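Local coordinates for SnoaL-like domain-containing protein (Burkholderia xenovorans LB400, PDB 3FGY) that is of unknown function but has the NTF2-like, SnoaL-related fold, which in relatives often forms a small-molecule pocket, at residues 102-107 with 118-123. Sequence-based numbering, arbitrary orientation. Where two conformers were deposited one is given.
Sequences DWVFAI and REYIDT
Val104 and Tyr120 exchange two backbone hydrogen bonds, and Ala106 and Arg118 two more, zipping residues 102-107 to 118-120 as antiparallel neighbours of a β hairpin; the Ala106 N to Arg118 O bond, 2.9 Å, is almost straight at 177°. Between them Phe105 faces Glu119 as a non-hydrogen-bonded pair, their CA atoms 4.6 Å apart, which brings these side chains close on one face of the sheet. Both have CG beside the backbone N and anti to the carbonyl carbon, and they run side by side in the same direction. Glu119 CG lies over the ring face, somewhat toward the CE1-CZ rim, 3.8 Å from the centroid, as a CH-pi contact. The ring suits this place because its face takes that methylene; the carboxylate, its plane 20° from the ring's, overhangs the rim, with OE2 3.2 Å from Phe105 CZ. Where strand pairing gives way to loop, Trp103 CB meets the Ile121 CG2 methyl at 3.9 Å, an apolar contact, while the indole leads away to Val84 and Ala88.

Val104, Ala106 and Tyr120 occupy the other face. The Tyr120 ring turns its edge to Val104 O, 3.7 Å from CD1, and to Ala106 CB, 3.9 Å from CE1, a methyl small enough to sit beside it. This broad ring also packs on Val85 of the second subunit.

Glu119 is buried, but Trp36 NE1 donates to OE2, and OE1 hydrogen-bonds an unidentified molecule, probably from the crystallisation liquor. Backed by apolar Phe105, this anchored acid could serve as a ligand-recognition point, as in other NTF2-like pockets.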
# COMPACT_ATOMS: atom_id res chain seq x y z
N ASP A 102 -3.31 1.93 8.26
CA ASP A 102 -3.81 1.14 7.12
C ASP A 102 -2.61 0.78 6.27
O ASP A 102 -1.83 1.65 5.85
CB ASP A 102 -4.84 1.88 6.30
CG ASP A 102 -6.22 1.79 6.92
OD1 ASP A 102 -6.92 0.81 6.68
OD2 ASP A 102 -6.57 2.71 7.68
N TRP A 103 -2.41 -0.51 6.04
CA TRP A 103 -1.22 -0.99 5.39
C TRP A 103 -1.46 -2.03 4.28
O TRP A 103 -2.46 -2.75 4.28
CB TRP A 103 -0.25 -1.58 6.42
CG TRP A 103 -0.86 -2.58 7.36
CD1 TRP A 103 -1.34 -2.35 8.63
CD2 TRP A 103 -1.05 -4.00 7.12
NE1 TRP A 103 -1.82 -3.52 9.18
CE2 TRP A 103 -1.64 -4.54 8.28
CE3 TRP A 103 -0.77 -4.84 6.05
CZ2 TRP A 103 -1.96 -5.91 8.40
CZ3 TRP A 103 -1.08 -6.22 6.17
CH2 TRP A 103 -1.67 -6.73 7.34
N VAL A 104 -0.49 -2.11 3.37
CA VAL A 104 -0.40 -3.21 2.42
C VAL A 104 1.01 -3.80 2.49
O VAL A 104 2.01 -3.09 2.48
CB VAL A 104 -0.71 -2.74 0.98
CG1 VAL A 104 -0.40 -3.87 -0.06
CG2 VAL A 104 -2.16 -2.25 0.88
N PHE A 105 1.08 -5.14 2.53
CA PHE A 105 2.34 -5.86 2.36
C PHE A 105 2.27 -6.51 0.99
O PHE A 105 1.38 -7.32 0.73
CB PHE A 105 2.55 -6.94 3.43
CG PHE A 105 2.99 -6.42 4.76
CD1 PHE A 105 2.58 -5.16 5.22
CD2 PHE A 105 3.83 -7.17 5.55
CE1 PHE A 105 2.98 -4.69 6.47
CE2 PHE A 105 4.23 -6.70 6.80
CZ PHE A 105 3.80 -5.47 7.26
N ALA A 106 3.16 -6.13 0.10
CA ALA A 106 3.21 -6.67 -1.26
C ALA A 106 4.31 -7.71 -1.26
O ALA A 106 5.49 -7.40 -1.04
CB ALA A 106 3.50 -5.58 -2.29
N ILE A 107 3.89 -8.94 -1.47
CA ILE A 107 4.76 -10.11 -1.31
C ILE A 107 4.91 -10.84 -2.65
O ILE A 107 3.94 -10.97 -3.41
CB ILE A 107 4.25 -11.04 -0.19
CG1 ILE A 107 4.12 -10.26 1.12
CG2 ILE A 107 5.17 -12.23 -0.03
CD1 ILE A 107 3.56 -11.03 2.25
N ARG A 118 7.47 -5.75 0.37
CA ARG A 118 7.54 -4.31 0.48
C ARG A 118 6.29 -3.84 1.23
O ARG A 118 5.20 -4.18 0.83
CB ARG A 118 7.62 -3.68 -0.90
CG ARG A 118 8.18 -2.30 -0.87
CD ARG A 118 8.01 -1.49 -2.13
NE ARG A 118 8.18 -0.13 -1.66
CZ ARG A 118 9.34 0.52 -1.58
NH1 ARG A 118 10.42 0.02 -2.12
NH2 ARG A 118 9.38 1.71 -0.99
N GLU A 119 6.48 -3.06 2.30
CA GLU A 119 5.37 -2.47 3.02
C GLU A 119 5.00 -1.07 2.48
O GLU A 119 5.87 -0.26 2.14
CB GLU A 119 5.69 -2.31 4.51
CG GLU A 119 6.18 -3.55 5.21
CD GLU A 119 6.24 -3.37 6.73
OE1 GLU A 119 5.74 -2.31 7.25
OE2 GLU A 119 6.77 -4.27 7.40
N TYR A 120 3.70 -0.82 2.50
CA TYR A 120 3.12 0.47 2.19
C TYR A 120 2.31 0.84 3.44
O TYR A 120 1.33 0.19 3.76
CB TYR A 120 2.26 0.41 0.95
CG TYR A 120 3.01 -0.03 -0.30
CD1 TYR A 120 3.29 -1.38 -0.52
CD2 TYR A 120 3.42 0.88 -1.28
CE1 TYR A 120 3.95 -1.80 -1.67
CE2 TYR A 120 4.08 0.45 -2.42
CZ TYR A 120 4.36 -0.87 -2.62
OH TYR A 120 5.00 -1.33 -3.78
N ILE A 121 2.76 1.88 4.14
CA ILE A 121 2.28 2.23 5.46
C ILE A 121 2.14 3.75 5.61
O ILE A 121 2.55 4.51 4.73
CB ILE A 121 3.24 1.67 6.55
CG1 ILE A 121 4.61 2.33 6.44
CG2 ILE A 121 3.29 0.10 6.48
CD1 ILE A 121 5.59 1.80 7.44
N ASP A 122 1.53 4.19 6.71
CA ASP A 122 1.43 5.62 7.02
C ASP A 122 2.74 6.09 7.63
O ASP A 122 2.90 6.16 8.85
CB ASP A 122 0.25 5.87 7.96
CG ASP A 122 -0.18 7.33 8.00
OD1 ASP A 122 0.64 8.22 7.68
OD2 ASP A 122 -1.36 7.57 8.38
N THR A 123 3.69 6.40 6.75
CA THR A 123 5.04 6.77 7.21
C THR A 123 5.06 8.06 8.06
O THR A 123 5.86 8.21 8.98
CB THR A 123 6.02 6.86 6.01
OG1 THR A 123 5.48 7.71 5.01
CG2 THR A 123 6.34 5.51 5.39
O HOH W 1 -3.04 5.22 7.56